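Local coordinates for mandelate racemase/muconate lactonizing enzyme family protein (PDB 3T9P), which is a putative enolase-superfamily enzyme of the mandelate racemase/muconate lactonizing group, probably rearranging a carboxylate substrate by removing its alpha-proton, at residues A[237-242]-A[262-267]; A[33-38]-A[342-347]; A[164-169]-A[194-199]. All coordinates share one frame; numbering follows the deposited sequence.

Contact 1. Residues A[237-242]-A[262-267]; sequences WEYDQT and YSSWQL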
loop_
_atom_site.group_PDB
_atom_site.type_symbol
_atom_site.label_atom_id
_atom_site.label_comp_id
_atom_site.label_asym_id
_atom_site.label_seq_id
_atom_site.Cartn_x
_atom_site.Cartn_y
_atom_site.Cartn_z
ATOM N N TRP A 237 -6.368 10.227 -5.109
ATOM C CA TRP A 237 -5.454 10.555 -3.957
ATOM C C TRP A 237 -5.414 12.073 -3.746
ATOM O O TRP A 237 -4.785 12.513 -2.812
ATOM C CB TRP A 237 -4.015 10.066 -4.224
ATOM C CG TRP A 237 -3.451 10.525 -5.550
ATOM C CD1 TRP A 237 -2.628 11.590 -5.735
ATOM C CD2 TRP A 237 -3.610 9.921 -6.826
ATOM N NE1 TRP A 237 -2.292 11.686 -7.061
ATOM C CE2 TRP A 237 -2.898 10.694 -7.749
ATOM C CE3 TRP A 237 -4.355 8.804 -7.303
ATOM C CZ2 TRP A 237 -2.870 10.413 -9.125
ATOM C CZ3 TRP A 237 -4.362 8.526 -8.652
ATOM C CH2 TRP A 237 -3.580 9.321 -9.559
ATOM N N GLU A 238 -6.122 12.881 -4.548
ATOM C CA GLU A 238 -6.276 14.351 -4.265
ATOM C C GLU A 238 -7.616 14.649 -3.667
ATOM O O GLU A 238 -8.535 15.096 -4.357
ATOM C CB GLU A 238 -6.129 15.154 -5.556
ATOM C CG GLU A 238 -4.811 14.930 -6.249
ATOM C CD GLU A 238 -3.676 15.666 -5.524
ATOM O OE1 GLU A 238 -3.942 16.403 -4.543
ATOM O OE2 GLU A 238 -2.521 15.493 -5.941
ATOM N N TYR A 239 -7.719 14.433 -2.375
ATOM C CA TYR A 239 -8.967 14.480 -1.697
ATOM C C TYR A 239 -9.612 15.896 -1.776
ATOM O O TYR A 239 -10.819 16.029 -1.878
ATOM C CB TYR A 239 -8.705 14.030 -0.250
ATOM C CG TYR A 239 -8.329 12.559 -0.222
ATOM C CD1 TYR A 239 -9.328 11.570 -0.293
ATOM C CD2 TYR A 239 -6.985 12.135 -0.198
ATOM C CE1 TYR A 239 -8.968 10.175 -0.269
ATOM C CE2 TYR A 239 -6.644 10.751 -0.234
ATOM C CZ TYR A 239 -7.662 9.817 -0.250
ATOM O OH TYR A 239 -7.343 8.498 -0.304
ATOM N N ASP A 240 -8.795 16.935 -1.701
ATOM C CA ASP A 240 -9.328 18.327 -1.731
ATOM C C ASP A 240 -9.866 18.666 -3.107
ATOM O O ASP A 240 -10.796 19.457 -3.213
ATOM C CB ASP A 240 -8.246 19.344 -1.377
ATOM C CG ASP A 240 -7.948 19.383 0.099
ATOM O OD1 ASP A 240 -8.738 18.858 0.889
ATOM O OD2 ASP A 240 -6.898 19.898 0.507
ATOM N N GLN A 241 -9.310 18.099 -4.157
ATOM C CA GLN A 241 -9.857 18.291 -5.475
ATOM C C GLN A 241 -11.262 17.671 -5.598
ATOM O O GLN A 241 -12.182 18.285 -6.067
ATOM C CB GLN A 241 -8.925 17.692 -6.528
ATOM C CG GLN A 241 -7.615 18.411 -6.700
ATOM C CD GLN A 241 -6.719 17.833 -7.789
ATOM O OE1 GLN A 241 -7.166 17.179 -8.661
ATOM N NE2 GLN A 241 -5.462 18.107 -7.716
ATOM N N THR A 242 -11.388 16.448 -5.122
ATOM C CA THR A 242 -12.652 15.750 -5.166
ATOM C C THR A 242 -13.683 16.522 -4.322
ATOM O O THR A 242 -14.778 16.690 -4.719
ATOM C CB THR A 242 -12.515 14.300 -4.668
ATOM O OG1 THR A 242 -11.452 13.695 -5.347
ATOM C CG2 THR A 242 -13.782 13.490 -4.895
ATOM N N TYR A 262 -7.508 2.360 6.524
ATOM C CA TYR A 262 -8.404 3.233 7.282
ATOM C C TYR A 262 -7.946 4.734 7.328
ATOM O O TYR A 262 -8.746 5.689 7.231
ATOM C CB TYR A 262 -8.620 2.651 8.676
ATOM C CG TYR A 262 -9.204 1.237 8.730
ATOM C CD1 TYR A 262 -10.156 0.782 7.790
ATOM C CD2 TYR A 262 -8.832 0.380 9.752
ATOM C CE1 TYR A 262 -10.648 -0.516 7.885
ATOM C CE2 TYR A 262 -9.407 -0.829 9.951
ATOM C CZ TYR A 262 -10.292 -1.285 8.959
ATOM O OH TYR A 262 -10.790 -2.505 9.072
ATOM N N SER A 263 -6.646 4.954 7.367
ATOM C CA SER A 263 -6.140 6.319 7.445
ATOM C C SER A 263 -6.564 7.060 6.212
ATOM O O SER A 263 -6.844 8.209 6.327
ATOM C CB SER A 263 -4.597 6.383 7.626
ATOM O OG SER A 263 -3.971 5.825 6.512
ATOM N N SER A 264 -6.547 6.452 5.019
ATOM C CA SER A 264 -6.990 7.224 3.842
ATOM C C SER A 264 -8.552 7.419 3.755
ATOM O O SER A 264 -9.032 8.485 3.255
ATOM C CB SER A 264 -6.349 6.763 2.483
ATOM O OG SER A 264 -7.120 5.679 2.010
ATOM N N TRP A 265 -9.319 6.451 4.241
ATOM C CA TRP A 265 -10.776 6.581 4.357
ATOM C C TRP A 265 -11.105 7.756 5.292
ATOM O O TRP A 265 -12.046 8.529 5.040
ATOM C CB TRP A 265 -11.403 5.301 4.893
ATOM C CG TRP A 265 -11.545 4.306 3.769
ATOM C CD1 TRP A 265 -10.734 3.263 3.519
ATOM C CD2 TRP A 265 -12.525 4.350 2.693
ATOM N NE1 TRP A 265 -11.229 2.524 2.394
ATOM C CE2 TRP A 265 -12.275 3.228 1.846
ATOM C CE3 TRP A 265 -13.588 5.226 2.379
ATOM C CZ2 TRP A 265 -13.084 2.923 0.720
ATOM C CZ3 TRP A 265 -14.374 4.978 1.241
ATOM C CH2 TRP A 265 -14.083 3.838 0.378
ATOM N N GLN A 266 -10.327 7.848 6.360
ATOM C CA GLN A 266 -10.422 8.925 7.347
ATOM C C GLN A 266 -10.184 10.295 6.768
ATOM O O GLN A 266 -11.008 11.211 6.947
ATOM C CB GLN A 266 -9.435 8.654 8.539
ATOM C CG GLN A 266 -10.156 7.993 9.743
ATOM C CD GLN A 266 -11.354 8.837 10.258
ATOM O OE1 GLN A 266 -11.314 10.055 10.180
ATOM N NE2 GLN A 266 -12.448 8.179 10.702
ATOM N N LEU A 267 -9.071 10.479 6.093
ATOM C CA LEU A 267 -8.798 11.737 5.466
ATOM C C LEU A 267 -9.913 12.080 4.458
ATOM O O LEU A 267 -10.455 13.210 4.454
ATOM C CB LEU A 267 -7.450 11.659 4.823
ATOM C CG LEU A 267 -6.932 12.689 3.839
ATOM C CD1 LEU A 267 -6.777 14.089 4.534
ATOM C CD2 LEU A 267 -5.554 12.292 3.220
#
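Two successive helices pack on the outside of the enolase-type barrel: the first turn of helix 239-248 meets the first two turns of helix 262-270, where Tyr239 lies across Ser264 and Leu267. Glu238 holds the N-cap position, so Tyr239 stands in the first turn of its helix. Its ring projects to the second helix because CG lies anti to the carbonyl carbon (chi1 -68°). Leu267 covers one face of this ring. Its CG sits over that face, and methyl CD2 reaches the CD2-CE2 side of the ring, 3.7 Å from Tyr239 CD2 and 3.9 Å from Tyr239 CE2. The leucine branch is brought there by a chi1 of 168°, which sets CG opposite the backbone N. One turn earlier, Ser264 meets the far end of the tyrosine: Ser264 CB approaches Tyr239 OH to 3.4 Å. The carbonyl oxygen Ser264 O stands obliquely to the ring, 3.9 Å from Tyr239 CE1. The hydroxyls of Tyr239 and Ser264, OH and OG, are 3.7 Å apart and do not bond to each other. Each instead hydrogen-bonds to Asp259 OD2, which lies in the loop leading into the second helix. In the dimer the same surface continues, with Tyr239 packing on Ser263 of the second subunit and Leu267 on Leu267 of that subunit. A phenylalanine in place of Tyr239 would probably leave Asp259 OD2 without one of its two hydroxyl partners, and the ring end without its tie to the second helix. The chemistry is thus divided along a single side chain: one side of the ring, CD2 and CE2, makes apolar contact with Leu267, while the phenol oxygen is tied to the second helix indirectly, through a carboxylate oxygen that it shares with Ser264.

Contact 2. Residues A[33-38]-A[342-347]; sequences NEFVGF and YPWQEG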
loop_
_atom_site.group_PDB
_atom_site.type_symbol
_atom_site.label_atom_id
_atom_site.label_comp_id
_atom_site.label_asym_id
_atom_site.label_seq_id
_atom_site.Cartn_x
_atom_site.Cartn_y
_atom_site.Cartn_z
ATOM N N ASN A 33 -4.080 -18.422 -11.157
ATOM C CA ASN A 33 -3.509 -18.011 -12.403
ATOM C C ASN A 33 -3.193 -16.519 -12.241
ATOM O O ASN A 33 -3.315 -16.022 -11.165
ATOM C CB ASN A 33 -4.283 -18.355 -13.647
ATOM C CG ASN A 33 -5.612 -17.636 -13.779
ATOM O OD1 ASN A 33 -5.854 -16.586 -13.260
ATOM N ND2 ASN A 33 -6.475 -18.253 -14.526
ATOM N N GLU A 34 -2.711 -15.864 -13.263
ATOM C CA GLU A 34 -2.431 -14.457 -13.215
ATOM C C GLU A 34 -3.640 -13.585 -12.836
ATOM O O GLU A 34 -3.471 -12.560 -12.294
ATOM C CB GLU A 34 -1.889 -13.942 -14.547
ATOM C CG GLU A 34 -0.576 -13.279 -14.404
ATOM C CD GLU A 34 0.251 -13.074 -15.746
ATOM O OE1 GLU A 34 0.273 -11.972 -16.267
ATOM O OE2 GLU A 34 0.879 -14.015 -16.233
ATOM N N PHE A 35 -4.826 -14.014 -13.198
ATOM C CA PHE A 35 -6.036 -13.271 -12.998
ATOM C C PHE A 35 -6.757 -13.518 -11.689
ATOM O O PHE A 35 -7.333 -12.599 -11.180
ATOM C CB PHE A 35 -6.979 -13.400 -14.174
ATOM C CG PHE A 35 -6.444 -12.817 -15.396
ATOM C CD1 PHE A 35 -6.430 -11.483 -15.577
ATOM C CD2 PHE A 35 -5.853 -13.603 -16.330
ATOM C CE1 PHE A 35 -5.899 -10.957 -16.695
ATOM C CE2 PHE A 35 -5.306 -13.073 -17.446
ATOM C CZ PHE A 35 -5.323 -11.774 -17.620
ATOM N N VAL A 36 -6.742 -14.732 -11.170
ATOM C CA VAL A 36 -7.681 -15.017 -10.040
ATOM C C VAL A 36 -7.037 -16.013 -9.167
ATOM O O VAL A 36 -6.294 -16.833 -9.724
ATOM C CB VAL A 36 -9.065 -15.627 -10.511
ATOM C CG1 VAL A 36 -10.005 -15.666 -9.267
ATOM C CG2 VAL A 36 -9.705 -14.773 -11.478
ATOM N N GLY A 37 -7.284 -15.993 -7.841
ATOM C CA GLY A 37 -6.623 -16.951 -6.920
ATOM C C GLY A 37 -7.752 -17.311 -5.951
ATOM O O GLY A 37 -8.246 -16.403 -5.246
ATOM N N PHE A 38 -8.135 -18.588 -5.863
ATOM C CA PHE A 38 -9.019 -19.063 -4.804
ATOM C C PHE A 38 -8.256 -19.634 -3.590
ATOM O O PHE A 38 -7.175 -20.159 -3.729
ATOM C CB PHE A 38 -9.999 -20.116 -5.336
ATOM C CG PHE A 38 -10.900 -19.582 -6.389
ATOM C CD1 PHE A 38 -11.907 -18.659 -6.064
ATOM C CD2 PHE A 38 -10.725 -19.950 -7.712
ATOM C CE1 PHE A 38 -12.760 -18.133 -7.086
ATOM C CE2 PHE A 38 -11.575 -19.474 -8.732
ATOM C CZ PHE A 38 -12.570 -18.542 -8.425
ATOM N N TYR A 342 -13.412 -10.190 -20.472
ATOM C CA TYR A 342 -12.863 -10.952 -19.334
ATOM C C TYR A 342 -12.938 -12.453 -19.651
ATOM O O TYR A 342 -13.675 -13.206 -18.998
ATOM C CB TYR A 342 -13.688 -10.694 -18.056
ATOM C CG TYR A 342 -13.714 -9.275 -17.504
ATOM C CD1 TYR A 342 -12.556 -8.557 -17.380
ATOM C CD2 TYR A 342 -14.935 -8.676 -17.070
ATOM C CE1 TYR A 342 -12.532 -7.214 -16.798
ATOM C CE2 TYR A 342 -14.941 -7.375 -16.513
ATOM C CZ TYR A 342 -13.742 -6.660 -16.376
ATOM O OH TYR A 342 -13.745 -5.411 -15.813
ATOM N N PRO A 343 -12.090 -12.929 -20.598
ATOM C CA PRO A 343 -12.201 -14.375 -20.904
ATOM C C PRO A 343 -11.845 -15.202 -19.687
ATOM O O PRO A 343 -12.305 -16.318 -19.538
ATOM C CB PRO A 343 -11.144 -14.594 -22.030
ATOM C CG PRO A 343 -10.211 -13.369 -21.997
ATOM C CD PRO A 343 -11.019 -12.231 -21.342
ATOM N N TRP A 344 -10.973 -14.679 -18.823
ATOM C CA TRP A 344 -10.573 -15.425 -17.614
ATOM C C TRP A 344 -11.668 -15.620 -16.532
ATOM O O TRP A 344 -11.508 -16.496 -15.652
ATOM C CB TRP A 344 -9.342 -14.804 -16.982
ATOM C CG TRP A 344 -9.620 -13.291 -16.675
ATOM C CD1 TRP A 344 -9.349 -12.220 -17.473
ATOM C CD2 TRP A 344 -10.324 -12.762 -15.534
ATOM N NE1 TRP A 344 -9.798 -11.032 -16.861
ATOM C CE2 TRP A 344 -10.337 -11.342 -15.656
ATOM C CE3 TRP A 344 -10.866 -13.329 -14.383
ATOM C CZ2 TRP A 344 -10.915 -10.483 -14.663
ATOM C CZ3 TRP A 344 -11.415 -12.444 -13.396
ATOM C CH2 TRP A 344 -11.419 -11.060 -13.575
ATOM N N GLN A 345 -12.767 -14.883 -16.578
ATOM C CA GLN A 345 -13.813 -15.136 -15.565
ATOM C C GLN A 345 -14.871 -16.216 -16.027
ATOM O O GLN A 345 -15.744 -16.642 -15.230
ATOM C CB GLN A 345 -14.477 -13.847 -15.130
ATOM C CG GLN A 345 -15.555 -13.398 -16.237
ATOM C CD GLN A 345 -16.248 -12.072 -15.927
ATOM O OE1 GLN A 345 -15.814 -11.360 -14.996
ATOM N NE2 GLN A 345 -17.274 -11.680 -16.747
ATOM N N GLU A 346 -14.751 -16.699 -17.272
ATOM C CA GLU A 346 -15.645 -17.784 -17.769
ATOM C C GLU A 346 -15.262 -19.165 -17.208
ATOM O O GLU A 346 -14.084 -19.530 -17.212
ATOM C CB GLU A 346 -15.609 -17.848 -19.300
ATOM C CG GLU A 346 -16.329 -16.703 -19.930
ATOM C CD GLU A 346 -17.889 -16.807 -19.795
ATOM O OE1 GLU A 346 -18.433 -17.800 -19.282
ATOM O OE2 GLU A 346 -18.605 -15.851 -20.136
ATOM N N GLY A 347 -16.237 -19.897 -16.681
ATOM C CA GLY A 347 -15.964 -21.187 -16.070
ATOM C C GLY A 347 -15.398 -21.152 -14.653
ATOM O O GLY A 347 -14.968 -22.200 -14.153
HETATM O O HOH W 1 -9.401 -17.871 -15.432
#
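Phe35 and Trp344 stack where the turn between strands 25-32 and 37-43 of the N-terminal domain meets the loop between barrel strand 332-335 and strand 360-363. The turn carries an Asx motif, and Trp344 belongs to a short 3-10 segment, 343-345. The tight part is aromatic. The phenyl and the five-membered ring of the indole form an offset stack, with planes only 1° apart and centroids separated by 4.0 Å. Trp344 CD1 stands over the centre of the phenyl face, while Phe35 CB makes a CH-pi contact over the five-membered ring, 3.9 Å from its centroid. The six-membered part of the indole is met by Val36, whose CG2 comes obliquely to within 3.4 Å of Trp344 CE3. On the opposite indole face lie Tyr342 CB and Gln345 CB, so the ring is sandwiched between its own loop and the turn. A chi1 of 56°, with CG wedged between the backbone N and the carbonyl carbon, carries the indole over to the turn.

The side around Asn33 is looser and wetter. There the two backbones stay apart, with a water between them. The amide of Asn33 keeps the turn in shape: Asn33 OD1 accepts from Phe35 N at 2.8 Å and from Val36 N at 2.9 Å, the two donors arriving from opposite faces of the amide plane. This double grip fixes the backbone just where Phe35 and Val36 leave it, making Asn33 a second-shell support for the stack. At the other end of the same amide, the water accepts from Asn33 ND2 at 3.1 Å, and its modelled 2.5 Å to Trp344 O is so short that this half of the bridge is doubtful.

Contact 3. Residues A[164-169]-A[194-199]; sequences TAFKWR and RALGDG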
loop_
_atom_site.group_PDB
_atom_site.type_symbol
_atom_site.label_atom_id
_atom_site.label_comp_id
_atom_site.label_asym_id
_atom_site.label_seq_id
_atom_site.Cartn_x
_atom_site.Cartn_y
_atom_site.Cartn_z
ATOM N N THR A 164 -32.449 -1.093 -14.505
ATOM C CA THR A 164 -32.981 0.242 -14.588
ATOM C C THR A 164 -31.958 1.275 -14.098
ATOM O O THR A 164 -32.275 2.433 -13.833
ATOM C CB THR A 164 -34.327 0.446 -13.790
ATOM O OG1 THR A 164 -34.113 0.009 -12.452
ATOM C CG2 THR A 164 -35.529 -0.384 -14.376
ATOM N N ALA A 165 -30.682 0.873 -14.071
ATOM C CA ALA A 165 -29.636 1.803 -13.722
ATOM C C ALA A 165 -28.400 1.332 -14.549
ATOM O O ALA A 165 -28.228 0.112 -14.734
ATOM C CB ALA A 165 -29.288 1.695 -12.201
ATOM N N PHE A 166 -27.607 2.296 -15.003
ATOM C CA PHE A 166 -26.458 2.025 -15.924
ATOM C C PHE A 166 -25.304 2.959 -15.636
ATOM O O PHE A 166 -25.516 4.120 -15.438
ATOM C CB PHE A 166 -26.924 2.301 -17.393
ATOM C CG PHE A 166 -27.918 1.288 -17.871
ATOM C CD1 PHE A 166 -29.266 1.458 -17.555
ATOM C CD2 PHE A 166 -27.511 0.150 -18.639
ATOM C CE1 PHE A 166 -30.218 0.506 -17.998
ATOM C CE2 PHE A 166 -28.454 -0.854 -19.073
ATOM C CZ PHE A 166 -29.817 -0.675 -18.703
ATOM N N LYS A 167 -24.057 2.450 -15.686
ATOM C CA LYS A 167 -22.883 3.280 -15.517
ATOM C C LYS A 167 -21.965 3.063 -16.737
ATOM O O LYS A 167 -21.764 1.939 -17.140
ATOM C CB LYS A 167 -22.087 2.823 -14.283
ATOM C CG LYS A 167 -20.854 3.820 -14.055
ATOM C CD LYS A 167 -20.294 3.531 -12.618
ATOM C CE LYS A 167 -19.199 2.475 -12.659
ATOM N NZ LYS A 167 -18.716 2.315 -11.239
ATOM N N TRP A 168 -21.474 4.168 -17.267
ATOM C CA TRP A 168 -20.458 4.185 -18.317
ATOM C C TRP A 168 -19.323 5.172 -17.998
ATOM O O TRP A 168 -19.235 5.726 -16.871
ATOM C CB TRP A 168 -21.183 4.499 -19.680
ATOM C CG TRP A 168 -21.866 5.786 -19.890
ATOM C CD1 TRP A 168 -21.396 6.840 -20.656
ATOM C CD2 TRP A 168 -23.149 6.227 -19.348
ATOM N NE1 TRP A 168 -22.352 7.837 -20.709
ATOM C CE2 TRP A 168 -23.426 7.474 -19.918
ATOM C CE3 TRP A 168 -24.153 5.603 -18.558
ATOM C CZ2 TRP A 168 -24.588 8.197 -19.602
ATOM C CZ3 TRP A 168 -25.320 6.278 -18.280
ATOM C CH2 TRP A 168 -25.568 7.571 -18.882
ATOM N N ARG A 169 -18.399 5.322 -18.966
ATOM C CA ARG A 169 -17.136 6.022 -18.701
ATOM C C ARG A 169 -17.037 7.326 -19.395
ATOM O O ARG A 169 -17.481 7.458 -20.554
ATOM C CB ARG A 169 -15.904 5.215 -19.132
ATOM C CG ARG A 169 -15.868 3.768 -18.566
ATOM C CD ARG A 169 -15.606 3.708 -17.082
ATOM N NE ARG A 169 -16.214 2.529 -16.480
ATOM C CZ ARG A 169 -16.073 2.154 -15.220
ATOM N NH1 ARG A 169 -16.780 1.106 -14.770
ATOM N NH2 ARG A 169 -15.237 2.824 -14.398
ATOM N N ARG A 194 -29.959 9.814 -23.693
ATOM C CA ARG A 194 -31.206 9.887 -24.492
ATOM C C ARG A 194 -31.583 8.515 -24.970
ATOM O O ARG A 194 -32.744 8.227 -24.971
ATOM C CB ARG A 194 -31.134 10.931 -25.623
ATOM C CG ARG A 194 -30.776 12.431 -25.162
ATOM C CD ARG A 194 -30.478 13.399 -26.363
ATOM N NE ARG A 194 -31.737 13.694 -27.065
ATOM C CZ ARG A 194 -32.241 12.999 -28.099
ATOM N NH1 ARG A 194 -31.571 11.984 -28.640
ATOM N NH2 ARG A 194 -33.415 13.337 -28.635
ATOM N N ALA A 195 -30.656 7.615 -25.341
ATOM C CA ALA A 195 -31.086 6.267 -25.753
ATOM C C ALA A 195 -31.781 5.568 -24.583
ATOM O O ALA A 195 -32.776 4.903 -24.782
ATOM C CB ALA A 195 -29.919 5.385 -26.245
ATOM N N LEU A 196 -31.235 5.739 -23.340
ATOM C CA LEU A 196 -31.739 4.913 -22.210
ATOM C C LEU A 196 -33.128 5.434 -21.845
ATOM O O LEU A 196 -34.005 4.630 -21.455
ATOM C CB LEU A 196 -30.828 5.058 -20.990
ATOM C CG LEU A 196 -29.554 4.217 -20.979
ATOM C CD1 LEU A 196 -28.737 4.579 -19.717
ATOM C CD2 LEU A 196 -29.920 2.701 -20.994
ATOM N N GLY A 197 -33.330 6.748 -21.954
ATOM C CA GLY A 197 -34.698 7.332 -21.773
ATOM C C GLY A 197 -35.088 7.566 -20.299
ATOM O O GLY A 197 -34.235 7.458 -19.409
ATOM N N ASP A 198 -36.368 7.878 -20.056
ATOM C CA ASP A 198 -36.894 8.263 -18.745
ATOM C C ASP A 198 -37.001 7.077 -17.831
ATOM O O ASP A 198 -37.102 5.950 -18.297
ATOM C CB ASP A 198 -38.355 8.752 -18.922
ATOM C CG ASP A 198 -38.463 10.107 -19.672
ATOM O OD1 ASP A 198 -37.437 10.833 -19.860
ATOM O OD2 ASP A 198 -39.633 10.399 -20.054
ATOM N N GLY A 199 -37.007 7.335 -16.523
ATOM C CA GLY A 199 -37.231 6.238 -15.596
ATOM C C GLY A 199 -35.959 5.432 -15.407
ATOM O O GLY A 199 -36.051 4.344 -14.838
#
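CH-pi contact between Leu196 and Phe166 dominates: methyl CD2 of Leu196 sits over the centre of the phenyl face, 3.8 Å from the ring centroid and 14° off its normal. The first torsion of Leu196 (chi1 -81°) puts CG anti to the carbonyl carbon and sends both methyls to the strand.

Plain apolar contact is made by the other branch, Leu196 CD1. It lies 3.7 Å from Phe166 CB and, more distantly, 4.1 Å from Trp168 CZ3, the indole being met obliquely. The leucine thus sits between two aromatic residues that alternate along strand 165-169 on its helix-facing side, and Phe154 of helix 147-161 adjoins all three.

Polar bonds lie at the helix end and on the other side of the strand. Arg158 NH1 donates a hydrogen bond to Leu196 O near the helix end, where Gly197 turns away with positive phi. Lys167, whose CB points away from the helix, forms a salt bridge with Glu231 of strand 229-231, two strands along the barrel.

A strand whose aromatic side chains are covered by the end of the following helix, just before the chain enters parallel strand 201-205, is typical of the beta-alpha-beta crossover repeated round enolase-superfamily barrels.

From the N terminus, the chain first passes 33-38 in the N-terminal domain, but contact 2 is completed only at 342-347, more than 300 residues later. Its loop therefore encloses both other contacts. Inside it, contact 3 closes first, at 194-199, within one beta-alpha-beta unit of the barrel, just before its second strand. Contact 1 then opens at 237-242 and closes at 262-267, so these two follow in series and none of the three cross. Contact 1 joins two outer helices, while contact 3 ties a barrel strand to its covering helix; their centres are 29 Å apart. Contact 2 joins the two domains, on the other side of the chain's centre from contact 1, which borders the second subunit.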